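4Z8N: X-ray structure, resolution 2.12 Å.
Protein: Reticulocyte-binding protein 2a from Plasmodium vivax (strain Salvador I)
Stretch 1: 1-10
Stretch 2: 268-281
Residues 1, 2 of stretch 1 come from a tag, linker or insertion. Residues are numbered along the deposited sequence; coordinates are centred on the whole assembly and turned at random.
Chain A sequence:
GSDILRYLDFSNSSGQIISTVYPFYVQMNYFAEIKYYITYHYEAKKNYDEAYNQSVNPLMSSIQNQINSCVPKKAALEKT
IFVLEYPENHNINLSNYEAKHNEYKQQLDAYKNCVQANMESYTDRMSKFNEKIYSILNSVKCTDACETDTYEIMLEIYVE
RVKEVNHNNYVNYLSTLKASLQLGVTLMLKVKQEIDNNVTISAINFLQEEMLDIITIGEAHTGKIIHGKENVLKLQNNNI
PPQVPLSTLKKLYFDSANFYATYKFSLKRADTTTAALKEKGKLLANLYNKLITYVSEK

Stretch 1 1-10: GSDILRYLDF
Stretch 2 (268-281) KRADTTTAALKEKG

The most unusual feature of this contact is that one helical arginine, Arg 269, ties together both the backbone and a side chain of the N-terminal segment. Its guanidinium donates two hydrogen bonds to a single carbonyl, from Arg 269 NH1 to Leu 5 O at 2.9 Å and from Arg 269 NH2 to Leu 5 O at 2.8 Å. It also forms a salt bridge with Asp 9, in which Arg 269 NE lies 2.8 Å from Asp 9 OD2 and Arg 269 NH2 lies 3.0 Å from Asp 9 OD1. Leu 5 O and Asp 9 OD2 lie near the guanidinium plane, where its N-H bonds point. Arginine suits the place because its planar group carries several N-H donors pointing in different directions, and its m, m, m chain, with chi4 at 153°, carries the group nearer although its CA-to-CB bond points sideways. The CA-to-CB bond of Asp 9 (chi1 m) points toward the helix, so its carboxylate meets the charge in this buried setting.

Residues 268-281 form one stretch of a helix that continues at both ends, with phi/psi near -63/-40 apart from Arg 269 at -82/-32, Asp 271 at -62/-62 and Thr 272 at -63/-26. Stretch 1 begins as an extended lead, Ser 2 at -65/138 and Asp 3 at -161/104, then makes a 3-10 turn at residues 4-6, with phi from -65° to -73° and psi from -8° to -23°. Tyr 7 follows at -141/-19, Leu 8 at -79/99, Asp 9 at -123/165 and Phe 10 at -123/117. Asp 3 (chi1 t) steadies the turn: Asp 3 OD1 accepts from Leu 5 N at 3.2 Å, while Asp 3 O accepts from Arg 6 N at 3.1 Å.

The register descends from Glu 279, whose CA is 7.8 Å from Ser 2 CA, to Thr 272, whose CA is 5.1 Å from Arg 6 CA, then steps up to Thr 273, whose CA is 4.8 Å from Tyr 7 CA. At this spacing the threonine hydroxyl is short enough to meet a backbone carbonyl. The CA-to-CB bond of Thr 272 (chi1 p) points toward the segment, and Thr 272 OG1 donates to Arg 6 O at 2.6 Å; Thr 273 (chi1 m) instead turns Thr 273 OG1 back to Arg 269 O within the helix, at 2.9 Å.

Arg 6 (m, t, m, chi4 180°) reaches along the helix, one guanidinium face over Ala 276 CA and Ala 275 C, towards Glu 279 (chi1 t, chi2 -140°). The two charges form a salt bridge, but the modelled 2.3 Å between Arg 6 NH2 and Glu 279 OE1 is too short to be trusted in detail. The other carboxylate oxygen, Glu 279 OE2, accepts from OG of tag-derived Ser 2 (chi1 m) at 3.0 Å.

Tyr 7 (chi1 p, chi2 86°) supplies the apolar part of the packing. Tyr 7 CD2 lies 3.5 Å from Ala 276 CB, a methyl small enough to let the ring approach the helix. The Lys 280 chain (m, m, t, t) comes near the tyrosine, with Lys 280 CE 4.1 Å from Tyr 7 OH. A water joins the polar ends, 2.7 Å from Tyr 7 OH and accepting from Lys 280 NZ at 2.8 Å.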

# COMPACT_ATOMS: atom_id res chain seq x y z
N GLY A 1 7.13 16.54 10.71
CA GLY A 1 6.42 16.17 9.50
C GLY A 1 5.87 14.76 9.55
O GLY A 1 5.68 14.12 8.51
N SER A 2 5.61 14.26 10.76
CA SER A 2 5.10 12.91 10.95
C SER A 2 3.71 12.71 10.35
O SER A 2 2.84 13.57 10.47
CB SER A 2 5.09 12.55 12.43
OG SER A 2 6.39 12.23 12.90
N ASP A 3 3.52 11.56 9.70
CA ASP A 3 2.24 11.19 9.11
C ASP A 3 2.21 9.69 8.89
O ASP A 3 2.83 9.17 7.95
CB ASP A 3 2.01 11.94 7.79
CG ASP A 3 0.66 11.61 7.17
OD1 ASP A 3 -0.21 11.04 7.86
OD2 ASP A 3 0.47 11.93 5.97
N ILE A 4 1.49 8.99 9.76
CA ILE A 4 1.46 7.53 9.73
C ILE A 4 0.82 6.99 8.45
O ILE A 4 1.10 5.86 8.04
CB ILE A 4 0.71 6.98 10.98
CG1 ILE A 4 1.05 5.51 11.22
CG2 ILE A 4 -0.79 7.21 10.86
CD1 ILE A 4 0.52 4.98 12.53
N LEU A 5 -0.01 7.80 7.80
CA LEU A 5 -0.70 7.36 6.58
C LEU A 5 0.24 7.28 5.38
O LEU A 5 -0.15 6.80 4.32
CB LEU A 5 -1.87 8.29 6.26
CG LEU A 5 -3.04 8.26 7.24
CD1 LEU A 5 -4.28 8.89 6.62
CD2 LEU A 5 -3.32 6.84 7.69
N ARG A 6 1.47 7.75 5.54
CA ARG A 6 2.46 7.66 4.48
C ARG A 6 2.88 6.22 4.21
O ARG A 6 3.41 5.91 3.14
CB ARG A 6 3.69 8.50 4.82
CG ARG A 6 3.50 9.99 4.61
CD ARG A 6 4.81 10.75 4.76
NE ARG A 6 5.35 10.66 6.11
CZ ARG A 6 6.48 11.23 6.50
NH1 ARG A 6 7.19 11.95 5.64
NH2 ARG A 6 6.91 11.09 7.75
N TYR A 7 2.65 5.34 5.18
CA TYR A 7 3.13 3.96 5.07
C TYR A 7 2.15 2.91 5.60
O TYR A 7 2.26 1.74 5.25
CB TYR A 7 4.47 3.81 5.80
CG TYR A 7 4.43 4.15 7.28
CD1 TYR A 7 4.06 3.21 8.23
CD2 TYR A 7 4.78 5.43 7.72
CE1 TYR A 7 4.04 3.53 9.59
CE2 TYR A 7 4.76 5.76 9.06
CZ TYR A 7 4.38 4.81 9.99
OH TYR A 7 4.36 5.14 11.33
N LEU A 8 1.20 3.33 6.43
CA LEU A 8 0.37 2.35 7.13
C LEU A 8 -0.73 1.76 6.26
O LEU A 8 -1.78 2.36 6.06
CB LEU A 8 -0.24 2.97 8.39
CG LEU A 8 -0.99 1.96 9.27
CD1 LEU A 8 -0.09 0.78 9.63
CD2 LEU A 8 -1.53 2.62 10.52
N ASP A 9 -0.46 0.58 5.73
CA ASP A 9 -1.45 -0.22 5.03
C ASP A 9 -1.54 -1.57 5.74
O ASP A 9 -0.66 -1.91 6.52
CB ASP A 9 -1.09 -0.40 3.56
CG ASP A 9 -1.10 0.91 2.79
OD1 ASP A 9 -1.93 1.79 3.12
OD2 ASP A 9 -0.29 1.06 1.86
N PHE A 10 -2.59 -2.33 5.46
CA PHE A 10 -2.77 -3.62 6.13
C PHE A 10 -2.89 -4.77 5.14
O PHE A 10 -3.81 -4.82 4.33
CB PHE A 10 -3.99 -3.58 7.04
CG PHE A 10 -3.94 -2.48 8.06
CD1 PHE A 10 -3.12 -2.58 9.17
CD2 PHE A 10 -4.71 -1.33 7.90
CE1 PHE A 10 -3.06 -1.57 10.11
CE2 PHE A 10 -4.66 -0.32 8.83
CZ PHE A 10 -3.84 -0.43 9.94
N LYS A 268 2.26 4.05 -5.81
CA LYS A 268 1.97 5.28 -5.09
C LYS A 268 2.38 5.19 -3.62
O LYS A 268 2.84 6.17 -3.03
CB LYS A 268 0.47 5.61 -5.20
CG LYS A 268 0.05 6.85 -4.44
CD LYS A 268 -1.40 7.20 -4.72
CE LYS A 268 -2.30 6.82 -3.55
NZ LYS A 268 -3.73 7.13 -3.84
N ARG A 269 2.22 4.00 -3.05
CA ARG A 269 2.51 3.78 -1.64
C ARG A 269 4.00 3.55 -1.39
O ARG A 269 4.52 3.91 -0.34
CB ARG A 269 1.71 2.58 -1.11
CG ARG A 269 0.22 2.76 -1.28
CD ARG A 269 -0.27 3.97 -0.51
NE ARG A 269 -0.34 3.70 0.93
CZ ARG A 269 -0.21 4.63 1.87
NH1 ARG A 269 0.01 5.89 1.53
NH2 ARG A 269 -0.30 4.30 3.15
N ALA A 270 4.67 2.95 -2.37
CA ALA A 270 6.10 2.69 -2.28
C ALA A 270 6.89 3.99 -2.11
O ALA A 270 7.89 4.02 -1.38
CB ALA A 270 6.58 1.93 -3.50
N ASP A 271 6.45 5.05 -2.78
CA ASP A 271 7.12 6.34 -2.71
C ASP A 271 7.11 6.91 -1.29
O ASP A 271 8.17 7.11 -0.69
CB ASP A 271 6.45 7.33 -3.68
CG ASP A 271 7.27 8.61 -3.87
OD1 ASP A 271 7.98 9.04 -2.94
OD2 ASP A 271 7.20 9.19 -4.98
N THR A 272 5.92 7.16 -0.75
CA THR A 272 5.78 7.79 0.56
C THR A 272 6.38 6.95 1.69
O THR A 272 6.78 7.49 2.72
CB THR A 272 4.30 8.09 0.88
OG1 THR A 272 3.53 6.89 0.73
CG2 THR A 272 3.76 9.15 -0.06
N THR A 273 6.45 5.64 1.48
CA THR A 273 7.05 4.73 2.45
C THR A 273 8.53 5.05 2.65
O THR A 273 9.04 5.04 3.78
CB THR A 273 6.89 3.26 2.00
OG1 THR A 273 5.54 2.85 2.19
CG2 THR A 273 7.80 2.35 2.80
N THR A 274 9.21 5.36 1.55
CA THR A 274 10.63 5.72 1.57
C THR A 274 10.88 6.99 2.38
O THR A 274 11.84 7.07 3.15
CB THR A 274 11.17 5.91 0.14
OG1 THR A 274 10.90 4.74 -0.63
CG2 THR A 274 12.67 6.19 0.16
N ALA A 275 10.02 7.98 2.20
CA ALA A 275 10.14 9.25 2.91
C ALA A 275 9.94 9.06 4.42
O ALA A 275 10.55 9.76 5.23
CB ALA A 275 9.13 10.26 2.38
N ALA A 276 9.09 8.11 4.78
CA ALA A 276 8.85 7.82 6.19
C ALA A 276 10.10 7.22 6.82
O ALA A 276 10.46 7.56 7.94
CB ALA A 276 7.67 6.88 6.35
N LEU A 277 10.77 6.34 6.09
CA LEU A 277 12.00 5.72 6.57
C LEU A 277 13.10 6.76 6.82
O LEU A 277 13.86 6.65 7.79
CB LEU A 277 12.49 4.67 5.58
CG LEU A 277 11.63 3.41 5.51
CD1 LEU A 277 12.13 2.50 4.41
CD2 LEU A 277 11.64 2.70 6.85
N LYS A 278 13.18 7.75 5.94
CA LYS A 278 14.13 8.85 6.10
C LYS A 278 13.87 9.62 7.39
O LYS A 278 14.81 9.94 8.13
CB LYS A 278 14.05 9.80 4.90
CG LYS A 278 14.73 11.15 5.10
CD LYS A 278 16.22 11.00 5.35
CE LYS A 278 16.90 12.36 5.43
NZ LYS A 278 18.18 12.29 6.18
N GLU A 279 12.61 9.91 7.66
CA GLU A 279 12.22 10.61 8.88
C GLU A 279 12.61 9.82 10.12
O GLU A 279 13.20 10.36 11.05
CB GLU A 279 10.72 10.90 8.89
CG GLU A 279 10.23 11.55 10.17
CD GLU A 279 8.89 11.02 10.63
OE1 GLU A 279 7.99 10.85 9.78
OE2 GLU A 279 8.73 10.76 11.84
N LYS A 280 12.27 8.53 10.12
CA LYS A 280 12.56 7.66 11.26
C LYS A 280 14.06 7.43 11.40
O LYS A 280 14.58 7.38 12.51
CB LYS A 280 11.83 6.32 11.12
CG LYS A 280 10.34 6.41 10.86
CD LYS A 280 9.58 7.03 12.02
CE LYS A 280 8.08 6.87 11.83
NZ LYS A 280 7.31 7.73 12.76
N GLY A 281 14.73 7.28 10.26
CA GLY A 281 16.17 7.06 10.24
C GLY A 281 16.95 8.20 10.87
O GLY A 281 17.86 7.97 11.66
O HOH W 1 4.61 7.78 12.04